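Local coordinates for protein deoxyribodipyrimidine photo-lyase (Oryza sativa Japonica Group, PDB 3UMV) that repairs UV-damaged DNA by using light and an FAD cofactor to split cyclobutane pyrimidine dimers back into separate pyrimidines, at residues 129-137 with 160-170. Sequence-based numbering, arbitrary orientation.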
# COMPACT_ATOMS: atom_id res chain seq x y z
N GLY A 129 10.74 -20.49 -22.14
CA GLY A 129 11.49 -21.55 -21.51
C GLY A 129 12.25 -21.04 -20.30
O GLY A 129 13.43 -21.34 -20.14
N ALA A 130 11.56 -20.28 -19.45
CA ALA A 130 12.17 -19.67 -18.27
C ALA A 130 12.62 -20.72 -17.26
O ALA A 130 12.00 -21.77 -17.10
CB ALA A 130 11.21 -18.66 -17.61
N SER A 131 13.73 -20.43 -16.59
CA SER A 131 14.24 -21.31 -15.54
C SER A 131 13.60 -20.95 -14.21
O SER A 131 13.26 -21.82 -13.42
CB SER A 131 15.75 -21.16 -15.43
OG SER A 131 16.09 -19.82 -15.12
N THR A 132 13.45 -19.65 -13.97
CA THR A 132 12.90 -19.19 -12.70
C THR A 132 11.90 -18.04 -12.86
O THR A 132 12.13 -17.13 -13.64
CB THR A 132 14.02 -18.74 -11.74
OG1 THR A 132 15.01 -19.78 -11.65
CG2 THR A 132 13.47 -18.46 -10.34
N LEU A 133 10.81 -18.12 -12.11
CA LEU A 133 9.89 -17.00 -11.95
C LEU A 133 10.09 -16.43 -10.55
O LEU A 133 10.05 -17.16 -9.57
CB LEU A 133 8.44 -17.48 -12.10
CG LEU A 133 7.33 -16.48 -11.76
CD1 LEU A 133 7.27 -15.37 -12.79
CD2 LEU A 133 5.99 -17.19 -11.67
N VAL A 134 10.31 -15.12 -10.46
CA VAL A 134 10.42 -14.45 -9.17
C VAL A 134 9.22 -13.55 -8.97
O VAL A 134 8.93 -12.72 -9.82
CB VAL A 134 11.70 -13.60 -9.07
CG1 VAL A 134 11.76 -12.90 -7.70
CG2 VAL A 134 12.93 -14.47 -9.34
N ALA A 135 8.52 -13.69 -7.85
CA ALA A 135 7.41 -12.77 -7.57
C ALA A 135 7.74 -11.91 -6.36
O ALA A 135 8.55 -12.30 -5.53
CB ALA A 135 6.11 -13.54 -7.34
N ASP A 136 7.11 -10.74 -6.27
CA ASP A 136 7.18 -9.94 -5.05
C ASP A 136 6.03 -10.32 -4.10
O ASP A 136 5.30 -11.29 -4.37
CB ASP A 136 7.30 -8.41 -5.32
CG ASP A 136 6.20 -7.86 -6.26
OD1 ASP A 136 6.50 -6.94 -7.07
OD2 ASP A 136 5.03 -8.29 -6.15
N PHE A 137 5.91 -9.62 -2.98
CA PHE A 137 5.01 -10.05 -1.92
C PHE A 137 3.94 -9.05 -1.53
O PHE A 137 4.22 -7.87 -1.31
CB PHE A 137 5.78 -10.40 -0.63
CG PHE A 137 4.87 -10.55 0.56
CD1 PHE A 137 4.69 -9.50 1.45
CD2 PHE A 137 4.15 -11.72 0.76
CE1 PHE A 137 3.83 -9.63 2.55
CE2 PHE A 137 3.28 -11.86 1.84
CZ PHE A 137 3.12 -10.80 2.73
N GLY A 160 9.61 -28.08 -13.87
CA GLY A 160 11.03 -27.79 -13.84
C GLY A 160 11.30 -26.32 -13.54
O GLY A 160 12.42 -25.95 -13.18
N VAL A 161 10.27 -25.49 -13.68
CA VAL A 161 10.44 -24.06 -13.43
C VAL A 161 10.43 -23.76 -11.95
O VAL A 161 9.52 -24.17 -11.22
CB VAL A 161 9.33 -23.20 -14.07
CG1 VAL A 161 9.49 -21.74 -13.61
CG2 VAL A 161 9.37 -23.31 -15.59
N ALA A 162 11.44 -23.02 -11.51
CA ALA A 162 11.54 -22.63 -10.12
C ALA A 162 10.68 -21.40 -9.87
O ALA A 162 10.56 -20.54 -10.74
CB ALA A 162 12.99 -22.35 -9.76
N VAL A 163 10.07 -21.33 -8.70
CA VAL A 163 9.32 -20.12 -8.33
C VAL A 163 9.80 -19.61 -6.98
O VAL A 163 9.77 -20.34 -5.98
CB VAL A 163 7.79 -20.37 -8.28
CG1 VAL A 163 7.07 -19.05 -8.02
CG2 VAL A 163 7.29 -21.02 -9.57
N HIS A 164 10.25 -18.35 -6.95
CA HIS A 164 10.71 -17.74 -5.71
C HIS A 164 9.85 -16.52 -5.44
O HIS A 164 9.45 -15.83 -6.38
CB HIS A 164 12.16 -17.24 -5.81
CG HIS A 164 13.17 -18.33 -6.01
ND1 HIS A 164 14.52 -18.08 -6.01
CD2 HIS A 164 13.03 -19.66 -6.23
CE1 HIS A 164 15.19 -19.21 -6.21
NE2 HIS A 164 14.30 -20.18 -6.36
N GLN A 165 9.57 -16.26 -4.17
CA GLN A 165 8.92 -15.00 -3.78
C GLN A 165 9.84 -14.20 -2.88
O GLN A 165 10.46 -14.73 -1.96
CB GLN A 165 7.62 -15.27 -3.04
CG GLN A 165 6.92 -14.00 -2.56
CD GLN A 165 5.58 -14.31 -1.96
OE1 GLN A 165 5.46 -15.18 -1.10
NE2 GLN A 165 4.56 -13.61 -2.40
N VAL A 166 9.93 -12.90 -3.13
CA VAL A 166 10.82 -12.05 -2.37
C VAL A 166 9.98 -10.95 -1.73
O VAL A 166 9.16 -10.34 -2.41
CB VAL A 166 11.90 -11.42 -3.29
CG1 VAL A 166 12.77 -10.44 -2.50
CG2 VAL A 166 12.76 -12.51 -3.92
N ASP A 167 10.14 -10.73 -0.43
CA ASP A 167 9.53 -9.55 0.17
C ASP A 167 10.38 -8.34 -0.17
O ASP A 167 11.47 -8.14 0.39
CB ASP A 167 9.39 -9.71 1.69
CG ASP A 167 8.58 -8.58 2.31
OD1 ASP A 167 8.42 -7.52 1.68
OD2 ASP A 167 8.12 -8.75 3.46
N ALA A 168 9.88 -7.56 -1.12
CA ALA A 168 10.55 -6.35 -1.58
C ALA A 168 9.94 -5.10 -0.95
O ALA A 168 10.43 -4.00 -1.18
CB ALA A 168 10.49 -6.25 -3.11
N HIS A 169 8.87 -5.27 -0.19
CA HIS A 169 8.11 -4.12 0.31
C HIS A 169 8.47 -3.75 1.75
O HIS A 169 8.43 -2.58 2.14
CB HIS A 169 6.61 -4.39 0.22
CG HIS A 169 5.79 -3.17 -0.03
ND1 HIS A 169 5.68 -2.59 -1.28
CD2 HIS A 169 5.01 -2.43 0.79
CE1 HIS A 169 4.88 -1.54 -1.21
NE2 HIS A 169 4.46 -1.43 0.03
N ASN A 170 8.80 -4.75 2.56
CA ASN A 170 9.06 -4.51 3.96
C ASN A 170 10.56 -4.49 4.24
O ASN A 170 11.32 -5.18 3.57
CB ASN A 170 8.41 -5.61 4.80
CG ASN A 170 6.89 -5.57 4.73
OD1 ASN A 170 6.27 -4.55 5.04
ND2 ASN A 170 6.28 -6.67 4.27
O HOH W 1 7.00 -7.11 -2.02
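Leu-133 and Val-163, Val-134 and His-164 pair in parallel register where strands 132-135 and 162-166 join side by side, the two ends of a beta-alpha-beta unit in the Rossmann-like alpha/beta domain of the photolyase; helix 141-157 makes the crossover. Five backbone hydrogen bonds run from Ala-162 N to Ser-131 O through Val-166 N to Ala-135 O, with the two strands donating in turn. On one face, Thr-132 CG2 stands over the centre of the His-164 ring in a CH-pi contact, 4.3 Å from the centroid, and Leu-62 of helix 54-66 covers both residues. Farther along that face Val-134 CG1 meets Val-166 CG2 at 3.9 Å. On the reverse face Leu-133 CD2 reaches Val-163 CG1 at 4.2 Å, and Leu-133 also packs on Val-150 and Leu-154 of helix 141-157. Gln-165 lies there too: with CG anti to the backbone N (chi1 178°) and the chain extended, its amide reaches across to the backbone of Asp-136. NE2 donates to Asp-136 O at 3.1 Å, nearly straight but from above the carbonyl plane, while OE1 is held by Arg-27. The same NE2 sits at the edge of the Phe-137 ring, 3.7 Å from CD2, with amide and ring planes 74° apart. At the end nearer the FAD, Asp-167 OD1 accepts from His-169 N in an Asx turn and from Asn-170 N, which widens it to an Asx motif. One water, accepting from Phe-137 N at 2.9 Å and Ala-168 N at 3.1 Å, bridges the two chains where Phe-137 N no longer bonds to Val-166 O.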